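PDB 2IEE: probable ABC transporter extracellular-binding protein YckB, which probably serves as the extracellular solute-binding component of an ABC transport system in Bacillus subtilis. Local coordinates for residues R55-R60 against E226-M231; T105-S110 against Q209-K214; I115-D120 against K167-G172; K131-A136 against R173-L178. All coordinates share one frame; numbering follows the deposited sequence.

Contact 1 of 4, residues R55-R60 against E226-M231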
loop_
_atom_site.group_PDB
_atom_site.type_symbol
_atom_site.label_atom_id
_atom_site.label_comp_id
_atom_site.label_asym_id
_atom_site.label_seq_id
_atom_site.Cartn_x
_atom_site.Cartn_y
_atom_site.Cartn_z
ATOM N N ARG A 55 -4.091 15.109 1.117
ATOM C CA ARG A 55 -5.041 16.193 0.896
ATOM C C ARG A 55 -5.318 16.943 2.196
ATOM O O ARG A 55 -5.211 18.171 2.254
ATOM C CB ARG A 55 -6.338 15.616 0.300
ATOM C CG ARG A 55 -7.470 16.609 0.048
ATOM C CD ARG A 55 -8.626 15.926 -0.708
ATOM N NE ARG A 55 -8.363 15.850 -2.146
ATOM C CZ ARG A 55 -8.688 14.825 -2.927
ATOM N NH1 ARG A 55 -9.292 13.757 -2.426
ATOM N NH2 ARG A 55 -8.418 14.877 -4.223
ATOM N N GLU A 56 -5.648 16.195 3.241
ATOM C CA GLU A 56 -5.951 16.768 4.546
ATOM C C GLU A 56 -4.714 17.401 5.185
ATOM O O GLU A 56 -4.797 18.467 5.795
ATOM C CB GLU A 56 -6.524 15.679 5.462
ATOM C CG GLU A 56 -6.953 16.150 6.845
ATOM C CD GLU A 56 -8.075 17.176 6.791
ATOM O OE1 GLU A 56 -8.885 17.125 5.842
ATOM O OE2 GLU A 56 -8.159 18.024 7.705
ATOM N N ALA A 57 -3.566 16.745 5.051
ATOM C CA ALA A 57 -2.338 17.280 5.624
ATOM C C ALA A 57 -2.057 18.635 4.983
ATOM O O ALA A 57 -1.724 19.603 5.664
ATOM C CB ALA A 57 -1.179 16.320 5.375
ATOM N N ALA A 58 -2.200 18.700 3.666
ATOM C CA ALA A 58 -1.970 19.944 2.946
ATOM C C ALA A 58 -2.965 20.995 3.422
ATOM O O ALA A 58 -2.614 22.165 3.598
ATOM C CB ALA A 58 -2.116 19.718 1.446
ATOM N N LYS A 59 -4.205 20.573 3.640
ATOM C CA LYS A 59 -5.239 21.487 4.102
ATOM C C LYS A 59 -4.843 22.061 5.459
ATOM O O LYS A 59 -5.011 23.252 5.705
ATOM C CB LYS A 59 -6.589 20.767 4.209
ATOM C CG LYS A 59 -7.751 21.706 4.512
ATOM C CD LYS A 59 -9.058 20.958 4.735
ATOM C CE LYS A 59 -10.197 21.938 4.993
ATOM N NZ LYS A 59 -11.502 21.249 5.213
ATOM N N ARG A 60 -4.305 21.212 6.333
ATOM C CA ARG A 60 -3.876 21.655 7.655
ATOM C C ARG A 60 -2.846 22.770 7.500
ATOM O O ARG A 60 -2.708 23.622 8.377
ATOM C CB ARG A 60 -3.238 20.500 8.446
ATOM C CG ARG A 60 -4.175 19.347 8.793
ATOM C CD ARG A 60 -5.324 19.786 9.693
ATOM N NE ARG A 60 -6.317 18.725 9.878
ATOM C CZ ARG A 60 -6.251 17.779 10.810
ATOM N NH1 ARG A 60 -5.235 17.749 11.661
ATOM N NH2 ARG A 60 -7.204 16.858 10.887
ATOM N N GLU A 226 4.597 17.922 10.683
ATOM C CA GLU A 226 3.874 18.680 11.696
ATOM C C GLU A 226 2.372 18.445 11.546
ATOM O O GLU A 226 1.672 18.197 12.527
ATOM C CB GLU A 226 4.209 20.175 11.576
ATOM C CG GLU A 226 5.462 20.591 12.352
ATOM C CD GLU A 226 5.894 22.034 12.096
ATOM O OE1 GLU A 226 5.033 22.941 12.131
ATOM O OE2 GLU A 226 7.103 22.258 11.870
ATOM N N ALA A 227 1.883 18.505 10.312
ATOM C CA ALA A 227 0.463 18.290 10.046
ATOM C C ALA A 227 0.080 16.820 10.257
ATOM O O ALA A 227 -0.990 16.524 10.782
ATOM C CB ALA A 227 0.126 18.728 8.629
ATOM N N LEU A 228 0.957 15.905 9.851
ATOM C CA LEU A 228 0.701 14.478 10.016
ATOM C C LEU A 228 0.637 14.099 11.495
ATOM O O LEU A 228 -0.176 13.262 11.892
ATOM C CB LEU A 228 1.788 13.653 9.311
ATOM C CG LEU A 228 1.686 13.543 7.787
ATOM C CD1 LEU A 228 2.919 12.857 7.207
ATOM C CD2 LEU A 228 0.429 12.766 7.430
ATOM N N LYS A 229 1.495 14.712 12.304
ATOM C CA LYS A 229 1.526 14.449 13.737
ATOM C C LYS A 229 0.224 14.933 14.367
ATOM O O LYS A 229 -0.343 14.275 15.237
ATOM C CB LYS A 229 2.719 15.169 14.382
ATOM C CG LYS A 229 2.791 15.033 15.897
ATOM C CD LYS A 229 4.074 15.639 16.455
ATOM C CE LYS A 229 4.175 15.437 17.967
ATOM N NZ LYS A 229 5.474 15.926 18.519
ATOM N N GLU A 230 -0.237 16.094 13.918
ATOM C CA GLU A 230 -1.473 16.684 14.406
ATOM C C GLU A 230 -2.641 15.754 14.073
ATOM O O GLU A 230 -3.567 15.587 14.872
ATOM C CB GLU A 230 -1.676 18.050 13.746
ATOM C CG GLU A 230 -2.917 18.805 14.174
ATOM C CD GLU A 230 -3.052 20.132 13.441
ATOM O OE1 GLU A 230 -2.191 21.019 13.643
ATOM O OE2 GLU A 230 -4.013 20.288 12.655
HETATM N N MSE A 231 -2.582 15.151 12.889
HETATM C CA MSE A 231 -3.619 14.235 12.427
HETATM C C MSE A 231 -3.526 12.920 13.191
HETATM O O MSE A 231 -4.537 12.289 13.512
HETATM C CB MSE A 231 -3.464 13.988 10.924
HETATM C CG MSE A 231 -3.916 15.158 10.057
HETATM SE SE MSE A 231 -3.400 14.942 8.201
HETATM C CE MSE A 231 -4.697 13.601 7.692
#
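Arg-60 of helix 49-60 lays its guanidinium against Met-231 of helix 218-234, and these two residues with Ala-57 bury most of the surface here. CG of Met-231, modelled as selenomethionine, sits over one face of the flat group, displaced toward the rim and 3.3 Å from Arg-60 NH1. That same NH1 gives a bent hydrogen bond of 3.0 Å to Glu-230 OE2 (136° at the hydrogen), forming a salt bridge in which the carboxylate and guanidinium planes are nearly aligned. One turn back in its own helix, Glu-56 OE2 receives Arg-60 NE through its anti lone pair at 2.9 Å. The arginine thus joins two carboxylates in one network, and its positive charge probably eases the repulsion between them, while NH2 is engaged by Ser-236 OG.

Below this polar layer the selenomethionine chain reaches inward. Its bend at chi3 (75°) turns CE toward the aliphatic part of Glu-56, 3.5 Å from CG, and SE rests 3.6 Å from Ala-57 N. Ala-57 also meets Ala-227, CB to CB at 4.3 Å. The segment axes approach to 8.8 Å, and their N-to-C directions diverge by 109°.

The arrangement is a worked case of a helix crossing in which a long selenomethionine packs against alanine and an ion-pair network lies at the margin. Met-231 continues onto Leu-237 and Leu-240 of helix 236-244, Ala-58 packs on Val-65 of strand 64-69, and Leu-228 reaches the loop that leads into strand 108-116.

Contact 2 of 4, residues T105-S110 against Q209-K214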
loop_
_atom_site.group_PDB
_atom_site.type_symbol
_atom_site.label_atom_id
_atom_site.label_comp_id
_atom_site.label_asym_id
_atom_site.label_seq_id
_atom_site.Cartn_x
_atom_site.Cartn_y
_atom_site.Cartn_z
ATOM N N THR A 105 7.077 11.243 8.048
ATOM C CA THR A 105 6.964 10.159 9.004
ATOM C C THR A 105 6.015 9.197 8.286
ATOM O O THR A 105 5.235 9.617 7.433
ATOM C CB THR A 105 6.341 10.636 10.328
ATOM O OG1 THR A 105 5.218 11.483 10.052
ATOM C CG2 THR A 105 7.370 11.414 11.153
ATOM N N PRO A 106 6.083 7.898 8.598
ATOM C CA PRO A 106 5.200 6.936 7.931
ATOM C C PRO A 106 3.733 7.072 8.343
ATOM O O PRO A 106 3.436 7.469 9.467
ATOM C CB PRO A 106 5.774 5.580 8.346
ATOM C CG PRO A 106 7.195 5.895 8.805
ATOM C CD PRO A 106 7.023 7.215 9.500
ATOM N N TYR A 107 2.822 6.758 7.424
ATOM C CA TYR A 107 1.401 6.805 7.739
ATOM C C TYR A 107 0.697 5.475 7.445
ATOM O O TYR A 107 -0.532 5.386 7.464
ATOM C CB TYR A 107 0.696 7.975 7.036
ATOM C CG TYR A 107 1.163 8.321 5.641
ATOM C CD1 TYR A 107 0.887 7.489 4.563
ATOM C CD2 TYR A 107 1.820 9.525 5.390
ATOM C CE1 TYR A 107 1.244 7.848 3.267
ATOM C CE2 TYR A 107 2.182 9.897 4.094
ATOM C CZ TYR A 107 1.890 9.053 3.039
ATOM O OH TYR A 107 2.225 9.406 1.751
ATOM N N LYS A 108 1.490 4.442 7.179
ATOM C CA LYS A 108 0.966 3.101 6.941
ATOM C C LYS A 108 2.045 2.064 7.214
ATOM O O LYS A 108 3.174 2.189 6.745
ATOM C CB LYS A 108 0.437 2.931 5.509
ATOM C CG LYS A 108 -0.135 1.531 5.248
ATOM C CD LYS A 108 -1.156 1.499 4.105
ATOM C CE LYS A 108 -0.498 1.576 2.735
ATOM N NZ LYS A 108 0.313 0.369 2.430
ATOM N N TYR A 109 1.685 1.050 7.993
ATOM C CA TYR A 109 2.593 -0.034 8.330
ATOM C C TYR A 109 1.877 -1.324 7.952
ATOM O O TYR A 109 0.688 -1.483 8.221
ATOM C CB TYR A 109 2.901 -0.036 9.830
ATOM C CG TYR A 109 3.537 1.242 10.333
ATOM C CD1 TYR A 109 2.790 2.408 10.475
ATOM C CD2 TYR A 109 4.889 1.280 10.672
ATOM C CE1 TYR A 109 3.373 3.585 10.948
ATOM C CE2 TYR A 109 5.484 2.453 11.145
ATOM C CZ TYR A 109 4.720 3.596 11.280
ATOM O OH TYR A 109 5.297 4.751 11.747
ATOM N N SER A 110 2.594 -2.241 7.322
ATOM C CA SER A 110 1.981 -3.486 6.917
ATOM C C SER A 110 3.049 -4.557 6.751
ATOM O O SER A 110 4.206 -4.368 7.136
ATOM C CB SER A 110 1.219 -3.280 5.603
ATOM O OG SER A 110 0.432 -4.414 5.274
ATOM N N GLN A 209 4.993 2.939 4.515
ATOM C CA GLN A 209 4.954 3.928 3.444
ATOM C C GLN A 209 4.851 5.357 3.972
ATOM O O GLN A 209 4.289 5.614 5.042
ATOM C CB GLN A 209 3.777 3.648 2.505
ATOM C CG GLN A 209 3.810 2.287 1.841
ATOM C CD GLN A 209 3.584 1.157 2.821
ATOM O OE1 GLN A 209 2.606 1.157 3.560
ATOM N NE2 GLN A 209 4.486 0.181 2.824
ATOM N N ALA A 210 5.395 6.290 3.201
ATOM C CA ALA A 210 5.385 7.692 3.590
ATOM C C ALA A 210 5.473 8.571 2.359
ATOM O O ALA A 210 5.679 8.075 1.249
ATOM C CB ALA A 210 6.574 7.983 4.520
ATOM N N LEU A 211 5.327 9.876 2.560
ATOM C CA LEU A 211 5.406 10.831 1.465
ATOM C C LEU A 211 6.863 11.034 1.054
ATOM O O LEU A 211 7.741 11.216 1.902
ATOM C CB LEU A 211 4.802 12.168 1.886
ATOM C CG LEU A 211 4.685 13.194 0.758
ATOM C CD1 LEU A 211 3.599 12.755 -0.232
ATOM C CD2 LEU A 211 4.366 14.566 1.351
ATOM N N VAL A 212 7.112 11.015 -0.249
ATOM C CA VAL A 212 8.466 11.175 -0.773
ATOM C C VAL A 212 8.708 12.561 -1.362
ATOM O O VAL A 212 7.930 13.044 -2.188
ATOM C CB VAL A 212 8.757 10.135 -1.879
ATOM C CG1 VAL A 212 10.235 10.132 -2.209
ATOM C CG2 VAL A 212 8.296 8.748 -1.438
HETATM N N MSE A 213 9.778 13.210 -0.926
HETATM C CA MSE A 213 10.112 14.521 -1.460
HETATM C C MSE A 213 11.617 14.717 -1.592
HETATM O O MSE A 213 12.410 13.932 -1.062
HETATM C CB MSE A 213 9.456 15.635 -0.622
HETATM C CG MSE A 213 9.618 15.533 0.881
HETATM SE SE MSE A 213 8.103 16.262 1.913
HETATM C CE MSE A 213 7.893 14.752 3.103
ATOM N N LYS A 214 12.004 15.743 -2.343
ATOM C CA LYS A 214 13.414 16.050 -2.572
ATOM C C LYS A 214 14.103 16.150 -1.217
ATOM O O LYS A 214 13.633 16.856 -0.332
ATOM C CB LYS A 214 13.522 17.374 -3.337
ATOM C CG LYS A 214 14.836 17.607 -4.062
ATOM C CD LYS A 214 14.763 18.913 -4.847
ATOM C CE LYS A 214 16.061 19.226 -5.567
ATOM N NZ LYS A 214 16.012 20.583 -6.198
#
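Tyr-107 turns its ring over the backbone of Gln-209 and Ala-210, and this is the densely packed half of the contact. Ala-210 CA makes a CH-pi contact over the ring face, 4.0 Å from the centroid, with Gln-209 O above the same face near its rim. The ring can lie there because chi1 (37°) sets CG between the backbone N and the carbonyl carbon. Its hydroxyl is bonded to Glu-50 OE2 and passes alongside Leu-211, 3.8 Å from CB. An alanine in place of Tyr-107 would probably leave Ala-210 CA and Leu-211 CB bordering a gap and Glu-50 without this hydroxyl partner.

Two backbone hydrogen bonds tie the segments, Tyr-107 N to Gln-209 O and Gln-209 N to Lys-108 O, each 3.0 Å. Pro-106 CA adds a close CH contact to Gln-209 O at 3.3 Å. Beside them Lys-108, bent at chi3 (76°) and chi4, brings NZ to 2.7 Å from Gln-209 OE1. The ammonium approaches from above the amide plane, 63° out of it, and has a second, charged partner in Asp-90. Gln-209 NE2 is held in turn by Asp-92 and Asn-207, so both ends of the amide are fixed.

Toward the solvent the fit is looser. Thr-105, which is exposed, meets Ala-210 CB through its carbonyl, O at 3.6 Å, while its CB points away.

Strands 108-116 and 197-214 are neighbours in the mixed sheet, and they run on between the two lobes as the paired linkers of this binding-protein fold do. Helix 218-234 covers Tyr-107 and Leu-211, while strand 101-103 flanks Ala-210.

Contact 3 of 4, residues I115-D120 against K167-G172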
loop_
_atom_site.group_PDB
_atom_site.type_symbol
_atom_site.label_atom_id
_atom_site.label_comp_id
_atom_site.label_asym_id
_atom_site.label_seq_id
_atom_site.Cartn_x
_atom_site.Cartn_y
_atom_site.Cartn_z
ATOM N N ILE A 115 -3.342 -16.006 1.588
ATOM C CA ILE A 115 -4.730 -16.414 1.641
ATOM C C ILE A 115 -4.722 -17.870 1.201
ATOM O O ILE A 115 -4.154 -18.215 0.165
ATOM C CB ILE A 115 -5.614 -15.582 0.701
ATOM C CG1 ILE A 115 -6.055 -14.307 1.418
ATOM C CG2 ILE A 115 -6.828 -16.399 0.257
ATOM C CD1 ILE A 115 -6.851 -13.362 0.538
ATOM N N VAL A 116 -5.328 -18.719 2.019
ATOM C CA VAL A 116 -5.399 -20.150 1.754
ATOM C C VAL A 116 -6.842 -20.579 2.005
ATOM O O VAL A 116 -7.677 -19.742 2.341
ATOM C CB VAL A 116 -4.453 -20.924 2.708
ATOM C CG1 VAL A 116 -3.000 -20.536 2.431
ATOM C CG2 VAL A 116 -4.797 -20.605 4.165
ATOM N N ARG A 117 -7.143 -21.864 1.831
ATOM C CA ARG A 117 -8.496 -22.348 2.077
ATOM C C ARG A 117 -8.833 -22.277 3.564
ATOM O O ARG A 117 -7.978 -22.510 4.413
ATOM C CB ARG A 117 -8.654 -23.791 1.587
ATOM C CG ARG A 117 -8.909 -23.907 0.092
ATOM C CD ARG A 117 -9.003 -25.362 -0.334
ATOM N NE ARG A 117 -7.695 -26.009 -0.368
ATOM C CZ ARG A 117 -6.742 -25.713 -1.252
ATOM N NH1 ARG A 117 -6.953 -24.776 -2.170
ATOM N NH2 ARG A 117 -5.586 -26.366 -1.232
ATOM N N LYS A 118 -10.085 -21.948 3.872
ATOM C CA LYS A 118 -10.524 -21.857 5.261
ATOM C C LYS A 118 -10.636 -23.234 5.917
ATOM O O LYS A 118 -10.325 -23.386 7.102
ATOM C CB LYS A 118 -11.878 -21.141 5.352
ATOM C CG LYS A 118 -12.383 -20.964 6.795
ATOM C CD LYS A 118 -13.786 -20.371 6.849
ATOM C CE LYS A 118 -13.824 -18.966 6.262
ATOM N NZ LYS A 118 -15.213 -18.434 6.205
ATOM N N ASP A 119 -11.067 -24.238 5.152
ATOM C CA ASP A 119 -11.233 -25.579 5.713
ATOM C C ASP A 119 -9.956 -26.361 6.021
ATOM O O ASP A 119 -9.906 -27.062 7.025
ATOM C CB ASP A 119 -12.156 -26.428 4.830
ATOM C CG ASP A 119 -11.632 -26.609 3.421
ATOM O OD1 ASP A 119 -10.542 -26.093 3.092
ATOM O OD2 ASP A 119 -12.324 -27.282 2.631
ATOM N N ASP A 120 -8.928 -26.265 5.181
ATOM C CA ASP A 120 -7.688 -26.993 5.470
ATOM C C ASP A 120 -6.421 -26.145 5.352
ATOM O O ASP A 120 -5.304 -26.671 5.373
ATOM C CB ASP A 120 -7.558 -28.232 4.576
ATOM C CG ASP A 120 -7.588 -27.900 3.089
ATOM O OD1 ASP A 120 -7.407 -26.722 2.721
ATOM O OD2 ASP A 120 -7.785 -28.835 2.284
ATOM N N LYS A 167 -11.791 -17.581 -5.756
ATOM C CA LYS A 167 -12.613 -18.780 -5.917
ATOM C C LYS A 167 -11.799 -20.013 -6.281
ATOM O O LYS A 167 -12.148 -21.125 -5.888
ATOM C CB LYS A 167 -13.700 -18.560 -6.976
ATOM C CG LYS A 167 -14.738 -17.537 -6.569
ATOM C CD LYS A 167 -15.951 -17.580 -7.479
ATOM C CE LYS A 167 -16.928 -16.464 -7.136
ATOM N NZ LYS A 167 -17.330 -16.483 -5.696
ATOM N N ASP A 168 -10.718 -19.820 -7.030
ATOM C CA ASP A 168 -9.868 -20.936 -7.421
ATOM C C ASP A 168 -9.150 -21.496 -6.202
ATOM O O ASP A 168 -8.809 -22.680 -6.156
ATOM C CB ASP A 168 -8.853 -20.496 -8.486
ATOM C CG ASP A 168 -9.518 -20.128 -9.804
ATOM O OD1 ASP A 168 -10.554 -20.745 -10.140
ATOM O OD2 ASP A 168 -9.006 -19.233 -10.503
ATOM N N VAL A 169 -8.903 -20.640 -5.217
ATOM C CA VAL A 169 -8.265 -21.101 -3.996
ATOM C C VAL A 169 -9.317 -21.935 -3.273
ATOM O O VAL A 169 -9.068 -23.082 -2.890
ATOM C CB VAL A 169 -7.857 -19.938 -3.077
ATOM C CG1 VAL A 169 -7.440 -20.487 -1.709
ATOM C CG2 VAL A 169 -6.718 -19.157 -3.696
ATOM N N ALA A 170 -10.496 -21.343 -3.107
ATOM C CA ALA A 170 -11.616 -22.001 -2.438
ATOM C C ALA A 170 -11.964 -23.320 -3.118
ATOM O O ALA A 170 -12.271 -24.303 -2.458
ATOM C CB ALA A 170 -12.839 -21.083 -2.441
ATOM N N ASN A 171 -11.903 -23.321 -4.442
ATOM C CA ASN A 171 -12.223 -24.500 -5.245
ATOM C C ASN A 171 -11.171 -25.586 -5.206
ATOM O O ASN A 171 -11.453 -26.731 -5.539
ATOM C CB ASN A 171 -12.424 -24.097 -6.704
ATOM C CG ASN A 171 -13.740 -23.421 -6.934
ATOM O OD1 ASN A 171 -13.932 -22.745 -7.942
ATOM N ND2 ASN A 171 -14.669 -23.608 -6.002
ATOM N N GLY A 172 -9.956 -25.223 -4.827
ATOM C CA GLY A 172 -8.887 -26.202 -4.807
ATOM C C GLY A 172 -8.126 -26.205 -6.126
ATOM O O GLY A 172 -7.227 -27.018 -6.313
#
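Arg-117 and Ala-170 bring their CA atoms within 5.5 Å where the chain leaving strand 108-116 passes the last turn of helix 162-171, a turn closed by a Schellman motif at Gly-172 (phi 92°). The arginine side chain exploits that helix end. Its bend at chi3 (-75°) carries NE away from the line of the aliphatic chain, and NH1 donates to Val-169 O at 2.8 Å. The bond is fairly straight and lies in both the guanidinium plane and the carbonyl plane, on a lone pair. The same oxygen accepts Gly-172 N at 3.0 Å, so it is gripped by two donors, one capping the helix from within and one from outside.

The apolar part is modest: Val-169 CG1 packs 3.8 Å from Val-116 C and 4.1 Å from Arg-117 CG, and the valine continues onto Ile-177 of the sheet. Around the rest of the guanidinium, NH1 also reaches Thr-174 O, NH2 pairs with Asp-175 OD1, and NE makes a weak bond of 3.2 Å to Asp-120 OD1.

A leucine in place of Arg-117 would probably leave Thr-174 O and Asp-175 without these donors and Val-169 O without its donor from outside the helix.

Such chemistry illustrates how one cation can serve a helix C-terminus: the carbonyls gathered there would favour a positive group, and Asp-175, more weakly Asp-120, would probably balance the guanidinium charge beside them.

Contact 4 of 4, residues K131-A136 against R173-L178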
loop_
_atom_site.group_PDB
_atom_site.type_symbol
_atom_site.label_atom_id
_atom_site.label_comp_id
_atom_site.label_asym_id
_atom_site.label_seq_id
_atom_site.Cartn_x
_atom_site.Cartn_y
_atom_site.Cartn_z
ATOM N N LYS A 131 6.312 -25.017 -0.798
ATOM C CA LYS A 131 6.997 -25.874 -1.764
ATOM C C LYS A 131 6.035 -26.819 -2.480
ATOM O O LYS A 131 5.389 -27.657 -1.849
ATOM C CB LYS A 131 8.088 -26.682 -1.057
ATOM C CG LYS A 131 8.885 -27.592 -1.977
ATOM C CD LYS A 131 10.015 -28.285 -1.225
ATOM C CE LYS A 131 10.736 -29.291 -2.114
ATOM N NZ LYS A 131 9.827 -30.393 -2.553
ATOM N N GLY A 132 5.938 -26.673 -3.798
ATOM C CA GLY A 132 5.062 -27.530 -4.571
ATOM C C GLY A 132 3.616 -27.068 -4.635
ATOM O O GLY A 132 2.795 -27.683 -5.317
ATOM N N LYS A 133 3.296 -25.989 -3.934
ATOM C CA LYS A 133 1.934 -25.478 -3.941
ATOM C C LYS A 133 1.684 -24.589 -5.144
ATOM O O LYS A 133 2.619 -24.061 -5.740
ATOM C CB LYS A 133 1.657 -24.687 -2.664
ATOM C CG LYS A 133 1.756 -25.505 -1.401
ATOM C CD LYS A 133 0.620 -26.503 -1.273
ATOM C CE LYS A 133 0.753 -27.284 0.024
ATOM N NZ LYS A 133 -0.404 -28.185 0.247
ATOM N N LYS A 134 0.414 -24.428 -5.500
ATOM C CA LYS A 134 0.048 -23.585 -6.625
ATOM C C LYS A 134 -0.219 -22.171 -6.122
ATOM O O LYS A 134 -1.219 -21.918 -5.446
ATOM C CB LYS A 134 -1.182 -24.165 -7.333
ATOM C CG LYS A 134 -0.896 -25.509 -8.020
ATOM C CD LYS A 134 -2.132 -26.152 -8.637
ATOM C CE LYS A 134 -3.095 -26.633 -7.564
ATOM N NZ LYS A 134 -4.238 -27.400 -8.132
ATOM N N ALA A 135 0.697 -21.259 -6.444
ATOM C CA ALA A 135 0.592 -19.865 -6.029
ATOM C C ALA A 135 0.103 -18.966 -7.164
ATOM O O ALA A 135 0.594 -19.037 -8.297
ATOM C CB ALA A 135 1.943 -19.374 -5.509
ATOM N N ALA A 136 -0.869 -18.116 -6.855
ATOM C CA ALA A 136 -1.438 -17.219 -7.851
ATOM C C ALA A 136 -1.367 -15.758 -7.429
ATOM O O ALA A 136 -1.099 -15.447 -6.264
ATOM C CB ALA A 136 -2.881 -17.613 -8.134
ATOM N N ARG A 173 -8.489 -25.311 -7.047
ATOM C CA ARG A 173 -7.800 -25.223 -8.335
ATOM C C ARG A 173 -6.401 -24.633 -8.124
ATOM O O ARG A 173 -5.466 -24.953 -8.855
ATOM C CB ARG A 173 -8.609 -24.384 -9.333
ATOM C CG ARG A 173 -9.933 -25.017 -9.706
ATOM C CD ARG A 173 -10.601 -24.329 -10.904
ATOM N NE ARG A 173 -9.791 -24.427 -12.115
ATOM C CZ ARG A 173 -9.135 -23.409 -12.664
ATOM N NH1 ARG A 173 -9.195 -22.202 -12.113
ATOM N NH2 ARG A 173 -8.406 -23.601 -13.758
ATOM N N THR A 174 -6.275 -23.759 -7.127
ATOM C CA THR A 174 -4.989 -23.182 -6.746
ATOM C C THR A 174 -4.902 -23.371 -5.233
ATOM O O THR A 174 -5.873 -23.805 -4.605
ATOM C CB THR A 174 -4.874 -21.683 -7.073
ATOM O OG1 THR A 174 -5.990 -20.977 -6.510
ATOM C CG2 THR A 174 -4.798 -21.470 -8.594
ATOM N N ASP A 175 -3.760 -23.040 -4.639
ATOM C CA ASP A 175 -3.596 -23.236 -3.203
ATOM C C ASP A 175 -3.391 -22.003 -2.344
ATOM O O ASP A 175 -3.906 -21.924 -1.227
ATOM C CB ASP A 175 -2.416 -24.162 -2.937
ATOM C CG ASP A 175 -2.584 -25.509 -3.576
ATOM O OD1 ASP A 175 -3.624 -26.144 -3.326
ATOM O OD2 ASP A 175 -1.669 -25.934 -4.313
ATOM N N VAL A 176 -2.640 -21.039 -2.858
ATOM C CA VAL A 176 -2.326 -19.876 -2.059
ATOM C C VAL A 176 -2.126 -18.607 -2.873
ATOM O O VAL A 176 -1.742 -18.655 -4.043
ATOM C CB VAL A 176 -1.042 -20.176 -1.254
ATOM C CG1 VAL A 176 0.102 -20.433 -2.223
ATOM C CG2 VAL A 176 -0.706 -19.034 -0.301
ATOM N N ILE A 177 -2.412 -17.473 -2.236
ATOM C CA ILE A 177 -2.233 -16.155 -2.836
ATOM C C ILE A 177 -1.405 -15.351 -1.842
ATOM O O ILE A 177 -1.783 -15.226 -0.677
ATOM C CB ILE A 177 -3.555 -15.382 -3.018
ATOM C CG1 ILE A 177 -4.533 -16.185 -3.866
ATOM C CG2 ILE A 177 -3.277 -14.032 -3.706
ATOM C CD1 ILE A 177 -4.016 -16.481 -5.236
ATOM N N LEU A 178 -0.283 -14.812 -2.303
ATOM C CA LEU A 178 0.584 -14.000 -1.451
ATOM C C LEU A 178 0.356 -12.527 -1.789
ATOM O O LEU A 178 0.428 -12.138 -2.953
ATOM C CB LEU A 178 2.049 -14.367 -1.697
ATOM C CG LEU A 178 2.787 -15.174 -0.620
ATOM C CD1 LEU A 178 1.906 -16.299 -0.101
ATOM C CD2 LEU A 178 4.092 -15.713 -1.197
HETATM O O HOH W 1 1.028 -16.017 -4.717
#
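Asp-175 sets its CG anti to the carbonyl carbon (chi1 -59°), which readies the carboxylate for the backbone N of Lys-134, while a bend at chi3 (-69°) turns CE of that lysine toward Arg-173 O. They stand at the start of a parallel strand pair, 134-136 beside 176-180, in an alpha/beta lobe whose chain returns from strand 153-154 through helix 162-171 in a beta-alpha-beta crossover.

Asp-175 OD2 takes the backbone N-H of Lys-134 on its anti lone pair, 2.8 Å long and almost straight at 170°. A side-chain oxygen thereby adds a rung ahead of the regular strand ladder. The carbonyl O of Lys-134 answers by accepting twice, from Asp-175 N at 2.9 Å and from Val-176 N at 3.1 Å. Farther out, Lys-134 NZ reaches Arg-173 O at 2.8 Å, coming from above the carbonyl plane. Lys-133 crosses the aspartate at about a right angle with its CD beside OD2, and its own NZ is bonded to Ser-122 O.

The ladder then runs on with Ala-136 N to Val-176 O at 3.0 Å. Ala-135 and Val-176 share one face of the sheet, where Ala-135 packs under helix 142-149. On the other face Ala-136 and Ile-177 lie against helix 162-171; here Ala-136 CB stands 3.3 Å from Ile-177 CD1, tighter than usual for two carbons.

Where the strands begin to part, a water closes the gap, donating to Ala-136 O at 2.7 Å and accepting from Leu-178 N at 3.0 Å.

The four contacts divide between two ends of the molecule. Contacts 1 and 2 lie on one side of the chain's centre and touch through Leu-228, while contacts 3 and 4 lie on the other, with centres 10 Å apart. Contacts 2 and 3 use opposite ends of strand 108-116, and contacts 2, 3 and 4 all reach the same mixed sheet. Contacts 2 and 4 are buried and rely on backbone pairing supplemented by lysine; contacts 1 and 3 are only partly buried, and each is organised by an arginine. That of contact 1 joins carboxylates of two helices, whereas that of contact 3 serves a helix end and extends into contact 4.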